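Local coordinates for uncharacterized protein (Bacteroides uniformis, PDB 4IYK) that is of unknown function but probably binds carbohydrate, its chain folded into a transthyretin-like and an E-set-like beta domain, at residues K192-A203 against H215-L225; L155-Q164 against L180-L191. All blocks are in the same frame, centred on the assembly; numbering follows the deposited sequence.

In the fold
Both contacts belong to the C-terminal, E-set-like domain and are only partly buried; their centres lie about 12 Å apart. Contact 1 pairs strand 196-206 with strand 216-224 in a hairpin, held by antiparallel bonds in two runs broken by a one-residue shift. Phe199, Ile201 and Ile223 face inward, whereas Tyr198, Arg200 and Tyr217 lie on the outer side with charged and polar groups. Contact 2 is more peripheral, about 21 Å from the chain centre against 13 Å, and joins a loop to strand 178-183 and the turn after it through asparagine side chains and Thr161-Ser181 bonds. The two meet in apolar packing: Leu191 touches Tyr197 and Leu225, and Ile182 touches Phe199.

Contact 1 (K192-A203 against H215-L225)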
# COMPACT_ATOMS: atom_id res chain seq x y z
N LYS A 192 -11.84 -18.79 9.35
CA LYS A 192 -12.61 -20.02 9.39
C LYS A 192 -12.01 -21.14 8.58
O LYS A 192 -11.61 -20.97 7.44
CB LYS A 192 -14.07 -19.77 8.96
CG LYS A 192 -14.75 -18.66 9.77
CD LYS A 192 -16.24 -18.60 9.45
CE LYS A 192 -16.74 -17.18 9.31
NZ LYS A 192 -18.08 -17.15 8.64
N TYR A 193 -12.00 -22.32 9.17
CA TYR A 193 -11.50 -23.53 8.54
C TYR A 193 -12.19 -23.75 7.16
O TYR A 193 -13.40 -23.55 7.05
CB TYR A 193 -11.79 -24.73 9.47
CG TYR A 193 -11.43 -26.04 8.81
CD1 TYR A 193 -10.10 -26.44 8.69
CD2 TYR A 193 -12.41 -26.85 8.24
CE1 TYR A 193 -9.76 -27.60 8.00
CE2 TYR A 193 -12.08 -28.00 7.54
CZ TYR A 193 -10.75 -28.38 7.44
OH TYR A 193 -10.41 -29.52 6.78
N SER A 194 -11.41 -24.17 6.14
CA SER A 194 -11.82 -24.49 4.76
C SER A 194 -12.08 -23.25 3.90
O SER A 194 -12.40 -23.42 2.73
CB SER A 194 -13.05 -25.42 4.71
OG SER A 194 -14.30 -24.80 4.97
N LYS A 195 -11.95 -22.02 4.44
CA LYS A 195 -12.21 -20.80 3.65
C LYS A 195 -10.91 -20.15 3.20
O LYS A 195 -9.86 -20.34 3.83
CB LYS A 195 -13.07 -19.76 4.41
CG LYS A 195 -14.43 -20.25 4.93
CD LYS A 195 -15.46 -20.53 3.85
CE LYS A 195 -16.70 -21.20 4.42
NZ LYS A 195 -17.63 -21.63 3.34
N ASN A 196 -10.98 -19.38 2.08
CA ASN A 196 -9.84 -18.62 1.53
C ASN A 196 -9.70 -17.28 2.23
O ASN A 196 -10.69 -16.55 2.39
CB ASN A 196 -10.00 -18.37 0.02
CG ASN A 196 -9.72 -19.55 -0.86
OD1 ASN A 196 -8.63 -20.12 -0.86
ND2 ASN A 196 -10.67 -19.87 -1.71
N TYR A 197 -8.47 -16.95 2.64
CA TYR A 197 -8.12 -15.68 3.25
C TYR A 197 -6.88 -15.09 2.57
O TYR A 197 -6.03 -15.82 2.03
CB TYR A 197 -7.89 -15.81 4.78
CG TYR A 197 -9.20 -16.10 5.48
CD1 TYR A 197 -10.07 -15.06 5.83
CD2 TYR A 197 -9.63 -17.41 5.68
CE1 TYR A 197 -11.32 -15.33 6.40
CE2 TYR A 197 -10.85 -17.68 6.30
CZ TYR A 197 -11.69 -16.64 6.65
OH TYR A 197 -12.92 -16.93 7.20
N TYR A 198 -6.84 -13.75 2.57
CA TYR A 198 -5.80 -12.96 1.96
C TYR A 198 -4.97 -12.30 3.07
O TYR A 198 -5.53 -11.72 4.01
CB TYR A 198 -6.43 -11.94 1.01
CG TYR A 198 -7.15 -12.60 -0.17
CD1 TYR A 198 -8.37 -13.24 0.01
CD2 TYR A 198 -6.58 -12.60 -1.45
CE1 TYR A 198 -9.05 -13.82 -1.07
CE2 TYR A 198 -7.26 -13.16 -2.53
CZ TYR A 198 -8.49 -13.78 -2.34
OH TYR A 198 -9.14 -14.38 -3.39
N PHE A 199 -3.65 -12.50 3.00
CA PHE A 199 -2.69 -12.02 3.99
C PHE A 199 -1.78 -11.02 3.32
O PHE A 199 -1.42 -11.18 2.15
CB PHE A 199 -1.90 -13.19 4.61
CG PHE A 199 -2.79 -14.18 5.33
CD1 PHE A 199 -3.10 -14.01 6.68
CD2 PHE A 199 -3.39 -15.23 4.64
CE1 PHE A 199 -3.97 -14.90 7.33
CE2 PHE A 199 -4.25 -16.12 5.29
CZ PHE A 199 -4.55 -15.94 6.63
N ARG A 200 -1.46 -9.95 4.03
CA ARG A 200 -0.63 -8.89 3.46
C ARG A 200 0.30 -8.29 4.49
O ARG A 200 -0.13 -7.76 5.52
CB ARG A 200 -1.53 -7.80 2.85
CG ARG A 200 -0.85 -6.87 1.84
CD ARG A 200 -1.82 -5.76 1.48
NE ARG A 200 -1.41 -5.00 0.29
CZ ARG A 200 -1.98 -3.86 -0.11
NH1 ARG A 200 -2.99 -3.35 0.57
NH2 ARG A 200 -1.55 -3.24 -1.20
N ILE A 201 1.60 -8.39 4.22
CA ILE A 201 2.62 -7.78 5.08
C ILE A 201 2.57 -6.27 4.85
O ILE A 201 2.64 -5.85 3.70
CB ILE A 201 4.05 -8.32 4.74
CG1 ILE A 201 4.17 -9.82 5.00
CG2 ILE A 201 5.16 -7.49 5.51
CD1 ILE A 201 5.29 -10.51 4.17
N GLY A 202 2.50 -5.50 5.93
CA GLY A 202 2.55 -4.05 5.91
C GLY A 202 3.68 -3.51 6.78
O GLY A 202 4.03 -4.10 7.81
N ALA A 203 4.25 -2.37 6.40
CA ALA A 203 5.30 -1.69 7.17
C ALA A 203 5.04 -0.21 7.15
O ALA A 203 4.90 0.37 6.08
CB ALA A 203 6.69 -2.00 6.62
N HIS A 215 0.98 3.06 5.41
CA HIS A 215 1.72 1.81 5.26
C HIS A 215 2.18 1.54 3.86
O HIS A 215 1.46 1.81 2.88
CB HIS A 215 0.83 0.59 5.66
CG HIS A 215 0.54 0.45 7.11
ND1 HIS A 215 -0.45 1.18 7.71
CD2 HIS A 215 1.07 -0.39 8.02
CE1 HIS A 215 -0.46 0.81 8.98
NE2 HIS A 215 0.40 -0.17 9.20
N ASN A 216 3.33 0.88 3.78
CA ASN A 216 3.86 0.25 2.59
C ASN A 216 3.52 -1.24 2.70
O ASN A 216 3.37 -1.74 3.80
CB ASN A 216 5.34 0.51 2.45
CG ASN A 216 5.64 1.93 2.06
OD1 ASN A 216 6.18 2.69 2.84
ND2 ASN A 216 5.30 2.32 0.84
N TYR A 217 3.39 -1.93 1.57
CA TYR A 217 2.97 -3.32 1.53
C TYR A 217 3.76 -4.19 0.58
O TYR A 217 4.28 -3.72 -0.43
CB TYR A 217 1.49 -3.37 1.05
CG TYR A 217 0.50 -2.72 1.99
CD1 TYR A 217 0.12 -3.35 3.17
CD2 TYR A 217 -0.01 -1.45 1.73
CE1 TYR A 217 -0.80 -2.76 4.04
CE2 TYR A 217 -0.92 -0.84 2.59
CZ TYR A 217 -1.32 -1.51 3.74
OH TYR A 217 -2.24 -0.97 4.59
N ALA A 218 3.74 -5.48 0.87
CA ALA A 218 4.19 -6.55 0.01
C ALA A 218 2.93 -7.04 -0.75
O ALA A 218 1.84 -6.72 -0.31
CB ALA A 218 4.78 -7.68 0.83
N PRO A 219 3.03 -7.75 -1.90
CA PRO A 219 1.79 -8.21 -2.57
C PRO A 219 0.98 -9.20 -1.70
O PRO A 219 1.56 -9.93 -0.88
CB PRO A 219 2.31 -8.88 -3.87
CG PRO A 219 3.72 -8.34 -4.05
CD PRO A 219 4.23 -8.19 -2.63
N VAL A 220 -0.35 -9.19 -1.87
CA VAL A 220 -1.30 -10.07 -1.16
C VAL A 220 -1.00 -11.56 -1.45
O VAL A 220 -0.67 -11.91 -2.59
CB VAL A 220 -2.75 -9.69 -1.55
CG1 VAL A 220 -3.75 -10.74 -1.07
CG2 VAL A 220 -3.13 -8.33 -1.01
N VAL A 221 -1.09 -12.43 -0.41
CA VAL A 221 -0.90 -13.88 -0.51
C VAL A 221 -2.23 -14.55 -0.08
O VAL A 221 -2.66 -14.35 1.05
CB VAL A 221 0.30 -14.39 0.32
CG1 VAL A 221 0.45 -15.92 0.22
CG2 VAL A 221 1.59 -13.68 -0.09
N VAL A 222 -2.89 -15.28 -0.98
CA VAL A 222 -4.15 -16.00 -0.69
C VAL A 222 -3.77 -17.37 -0.15
O VAL A 222 -2.86 -18.01 -0.68
CB VAL A 222 -5.15 -16.08 -1.90
CG1 VAL A 222 -4.56 -16.83 -3.11
CG2 VAL A 222 -6.50 -16.67 -1.49
N ILE A 223 -4.44 -17.81 0.93
CA ILE A 223 -4.21 -19.12 1.54
C ILE A 223 -5.56 -19.75 1.87
O ILE A 223 -6.42 -19.09 2.46
CB ILE A 223 -3.29 -19.06 2.81
CG1 ILE A 223 -1.89 -18.43 2.48
CG2 ILE A 223 -3.15 -20.46 3.44
CD1 ILE A 223 -0.93 -18.21 3.63
N LYS A 224 -5.75 -21.01 1.47
CA LYS A 224 -6.98 -21.74 1.81
C LYS A 224 -6.74 -22.41 3.14
O LYS A 224 -5.78 -23.16 3.27
CB LYS A 224 -7.38 -22.75 0.73
CG LYS A 224 -8.65 -23.51 1.11
CD LYS A 224 -9.17 -24.27 -0.08
CE LYS A 224 -10.58 -23.89 -0.40
NZ LYS A 224 -11.55 -24.62 0.45
N LEU A 225 -7.59 -22.11 4.13
CA LEU A 225 -7.42 -22.69 5.46
C LEU A 225 -8.16 -24.04 5.61
O LEU A 225 -8.68 -24.56 4.60
CB LEU A 225 -7.89 -21.69 6.55
CG LEU A 225 -7.29 -20.28 6.57
CD1 LEU A 225 -7.77 -19.52 7.77
CD2 LEU A 225 -5.76 -20.32 6.58
OXT LEU A 225 -8.18 -24.61 6.71
O HOH W 1 0.54 -4.49 -2.60
O HOH W 2 2.16 -9.95 1.85
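The guanidinium of Arg200 lies flat over one face of the Tyr217 ring, planes 9° apart, in a cation-pi stack with CZ 3.8 Å from the ring centroid; water 1 sits at the guanidinium edge. The arginine chain, extended from CG to NE, carries the group out over the ring. Ser32 O, bonded by NH1, and Asp33, bonded by Tyr217 OH, link the pair to the N-terminal domain; Val149 O and Asn151 N hold the same two groups to a loop of their own domain. Tyr198 takes Val222 CG2 over one face, a CH-pi contact 3.7 Å from the ring centroid, and Val220 CG1 at its edge.

These residues decorate an antiparallel beta hairpin whose register slips by one residue between Phe199 and Gly202. Near the slip, water 2 accepts from Ile201 N and donates to Pro219 O. Gly202 suits its place because a CB would press on the Tyr217 ring. On the inward side, Phe199 CE2 meets Ile223 CB at 4.0 Å; Ile201 CB packs on Ala218 CB, and both residues touch Pro112 of strand 107-117. At the far end Lys224 bends so that NZ reaches Ser194 O at 2.7 Å, while Leu225 CD1 rests 3.5 Å from Tyr197 CD2.

Contact 2 (L155-Q164 against L180-L191); sequences LTLNGGTDKQ and LSIDLGQNADVL
Asn187 pairs its side-chain amide with the backbone of Asn158 in the way a neighbouring strand would, though between these two segments no strand pairing forms here. Its OD1 accepts from Asn158 N at 2.7 Å, in the carbonyl plane and on a lone pair, with the N-H pointing almost straight at it (176°). Its ND2 gives one hydrogen to Asn158 O at 3.1 Å and the other to Asp183 O, both close to the amide plane, which fixes the rotation of the group. Asparagine suits this buried place because it offers donor and acceptor side by side. A leucine in its place would probably leave Asn158 N and O and Asp183 O without these partners and weaken the hold on the loop around Asn158. Asn158 answers with its own side chain: ND2 points nearly along the carbonyl of Gln186, 2.8 Å from its O, and the two asparagines slide past each other with amide planes 21° apart.

Farther along, Thr161 meets both backbone polar atoms of Ser181 along one edge of the strand: Thr161 O accepts from Ser181 N, and Thr161 OG1, above the Ser181 carbonyl plane, donates to Ser181 O at 2.8 Å. The OG1 lies between its own backbone N and carbonyl carbon (chi1 50°), which swings it toward Ser181 O.

Beneath the polar bonds, Leu157 presses CD1 on Ile182 CD1 (3.7 Å) and CD2 on Val190 and Leu191, while Leu155 CD1 meets Leu191 CD2 at 3.8 Å. This apolar layer continues inward: Ile182 packs on Leu141 of strand 135-144 and on Phe199 of strand 196-206, while strand 178-183 bonds through its backbone to strand 120-129.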
# COMPACT_ATOMS: atom_id res chain seq x y z
N LEU A 155 -9.16 -7.86 9.78
CA LEU A 155 -9.80 -8.58 10.86
C LEU A 155 -9.06 -8.26 12.15
O LEU A 155 -7.88 -7.94 12.12
CB LEU A 155 -9.77 -10.09 10.57
CG LEU A 155 -10.56 -10.54 9.34
CD1 LEU A 155 -10.15 -11.97 8.93
CD2 LEU A 155 -12.08 -10.43 9.59
N THR A 156 -9.77 -8.31 13.27
CA THR A 156 -9.22 -8.08 14.61
C THR A 156 -8.77 -9.46 15.09
O THR A 156 -9.61 -10.37 15.15
CB THR A 156 -10.30 -7.44 15.49
OG1 THR A 156 -10.73 -6.26 14.83
CG2 THR A 156 -9.81 -7.16 16.91
N LEU A 157 -7.49 -9.60 15.43
CA LEU A 157 -6.90 -10.89 15.80
C LEU A 157 -6.41 -10.96 17.24
O LEU A 157 -6.00 -9.95 17.81
CB LEU A 157 -5.73 -11.21 14.84
CG LEU A 157 -6.05 -11.26 13.32
CD1 LEU A 157 -4.77 -11.41 12.51
CD2 LEU A 157 -7.07 -12.38 12.98
N ASN A 158 -6.35 -12.20 17.78
CA ASN A 158 -5.84 -12.48 19.12
C ASN A 158 -4.41 -12.97 19.09
O ASN A 158 -4.02 -13.65 18.14
CB ASN A 158 -6.69 -13.55 19.78
CG ASN A 158 -8.16 -13.30 19.83
OD1 ASN A 158 -8.61 -12.24 20.25
ND2 ASN A 158 -8.93 -14.32 19.50
N GLY A 159 -3.64 -12.67 20.14
CA GLY A 159 -2.27 -13.16 20.28
C GLY A 159 -1.14 -12.17 20.25
O GLY A 159 -0.09 -12.44 20.83
N GLY A 160 -1.32 -11.07 19.52
CA GLY A 160 -0.35 -9.98 19.40
C GLY A 160 0.86 -10.19 18.51
O GLY A 160 1.61 -9.23 18.27
N THR A 161 1.10 -11.43 18.03
CA THR A 161 2.27 -11.78 17.19
C THR A 161 2.11 -11.33 15.71
O THR A 161 3.06 -11.45 14.92
CB THR A 161 2.53 -13.30 17.27
OG1 THR A 161 1.31 -13.96 17.01
CG2 THR A 161 3.03 -13.74 18.63
N ASP A 162 0.90 -10.87 15.32
CA ASP A 162 0.60 -10.42 13.96
C ASP A 162 1.03 -8.97 13.73
O ASP A 162 0.95 -8.48 12.60
CB ASP A 162 -0.91 -10.55 13.68
CG ASP A 162 -1.76 -9.77 14.69
OD1 ASP A 162 -1.62 -10.03 15.92
OD2 ASP A 162 -2.57 -8.90 14.25
N LYS A 163 1.45 -8.28 14.80
CA LYS A 163 1.81 -6.87 14.77
C LYS A 163 2.91 -6.53 15.79
O LYS A 163 2.88 -7.03 16.91
CB LYS A 163 0.54 -6.04 15.06
CG LYS A 163 0.73 -4.52 15.06
CD LYS A 163 -0.55 -3.80 15.49
CE LYS A 163 -0.42 -2.31 15.31
NZ LYS A 163 -1.60 -1.57 15.83
N GLN A 164 3.86 -5.66 15.40
CA GLN A 164 4.90 -5.18 16.29
C GLN A 164 5.05 -3.67 16.12
O GLN A 164 5.05 -3.15 14.99
CB GLN A 164 6.24 -5.90 16.12
CG GLN A 164 7.16 -5.69 17.34
CD GLN A 164 8.55 -6.24 17.20
OE1 GLN A 164 8.94 -6.76 16.15
NE2 GLN A 164 9.34 -6.11 18.27
N LEU A 180 6.38 -12.41 11.57
CA LEU A 180 5.05 -12.15 12.14
C LEU A 180 4.25 -13.45 12.04
O LEU A 180 4.49 -14.25 11.15
CB LEU A 180 4.31 -10.96 11.48
CG LEU A 180 5.03 -9.59 11.63
CD1 LEU A 180 4.49 -8.61 10.63
CD2 LEU A 180 4.95 -9.04 13.08
N SER A 181 3.35 -13.68 13.00
CA SER A 181 2.58 -14.92 13.10
C SER A 181 1.13 -14.70 13.44
O SER A 181 0.81 -13.82 14.25
CB SER A 181 3.17 -15.79 14.22
OG SER A 181 4.35 -16.46 13.82
N ILE A 182 0.27 -15.61 12.92
CA ILE A 182 -1.14 -15.72 13.28
C ILE A 182 -1.40 -17.19 13.64
O ILE A 182 -1.17 -18.07 12.82
CB ILE A 182 -2.13 -15.19 12.21
CG1 ILE A 182 -1.86 -13.70 11.84
CG2 ILE A 182 -3.59 -15.38 12.71
CD1 ILE A 182 -2.35 -13.32 10.44
N ASP A 183 -1.86 -17.44 14.87
CA ASP A 183 -2.23 -18.79 15.31
C ASP A 183 -3.67 -18.99 14.88
O ASP A 183 -4.54 -18.24 15.31
CB ASP A 183 -2.05 -18.95 16.84
CG ASP A 183 -2.33 -20.36 17.36
OD1 ASP A 183 -3.47 -20.85 17.19
OD2 ASP A 183 -1.45 -20.95 17.97
N LEU A 184 -3.93 -19.98 14.03
CA LEU A 184 -5.28 -20.21 13.50
C LEU A 184 -6.26 -20.68 14.55
O LEU A 184 -7.43 -20.30 14.47
CB LEU A 184 -5.25 -21.16 12.31
CG LEU A 184 -4.48 -20.60 11.10
CD1 LEU A 184 -4.40 -21.64 9.96
CD2 LEU A 184 -5.11 -19.26 10.64
N GLY A 185 -5.80 -21.49 15.51
CA GLY A 185 -6.64 -22.02 16.59
C GLY A 185 -7.15 -20.94 17.53
O GLY A 185 -8.27 -21.03 18.04
N GLN A 186 -6.32 -19.91 17.75
CA GLN A 186 -6.61 -18.75 18.59
C GLN A 186 -7.46 -17.71 17.86
O GLN A 186 -7.93 -16.76 18.49
CB GLN A 186 -5.27 -18.12 19.06
CG GLN A 186 -4.58 -18.96 20.18
CD GLN A 186 -5.42 -19.07 21.42
OE1 GLN A 186 -6.03 -20.13 21.71
NE2 GLN A 186 -5.54 -17.97 22.13
N ASN A 187 -7.66 -17.89 16.53
CA ASN A 187 -8.38 -16.97 15.68
C ASN A 187 -9.41 -17.67 14.78
O ASN A 187 -9.77 -17.15 13.72
CB ASN A 187 -7.35 -16.21 14.84
CG ASN A 187 -6.57 -15.23 15.69
OD1 ASN A 187 -7.14 -14.27 16.19
ND2 ASN A 187 -5.31 -15.53 15.99
N ALA A 188 -9.94 -18.81 15.24
CA ALA A 188 -10.91 -19.61 14.46
C ALA A 188 -12.24 -18.89 14.22
O ALA A 188 -12.96 -19.25 13.30
CB ALA A 188 -11.16 -20.92 15.18
N ASP A 189 -12.57 -17.89 15.04
CA ASP A 189 -13.82 -17.13 14.95
C ASP A 189 -13.87 -16.26 13.67
O ASP A 189 -14.94 -16.14 13.06
CB ASP A 189 -14.01 -16.25 16.23
CG ASP A 189 -12.95 -15.17 16.48
OD1 ASP A 189 -11.78 -15.37 16.08
OD2 ASP A 189 -13.30 -14.14 17.10
N VAL A 190 -12.73 -15.71 13.24
CA VAL A 190 -12.67 -14.84 12.06
C VAL A 190 -11.83 -15.44 10.91
O VAL A 190 -11.91 -14.94 9.79
CB VAL A 190 -12.23 -13.39 12.40
CG1 VAL A 190 -13.23 -12.74 13.35
CG2 VAL A 190 -10.80 -13.34 12.96
N LEU A 191 -11.03 -16.49 11.18
CA LEU A 191 -10.24 -17.18 10.14
C LEU A 191 -10.77 -18.59 10.10
O LEU A 191 -10.29 -19.45 10.83
CB LEU A 191 -8.72 -17.11 10.43
CG LEU A 191 -8.08 -15.70 10.33
CD1 LEU A 191 -6.67 -15.72 10.86
CD2 LEU A 191 -8.10 -15.18 8.91
O HOH W 3 -12.20 -11.56 16.65
O HOH W 4 -11.85 -13.68 19.43
O HOH W 5 -1.72 -15.50 16.91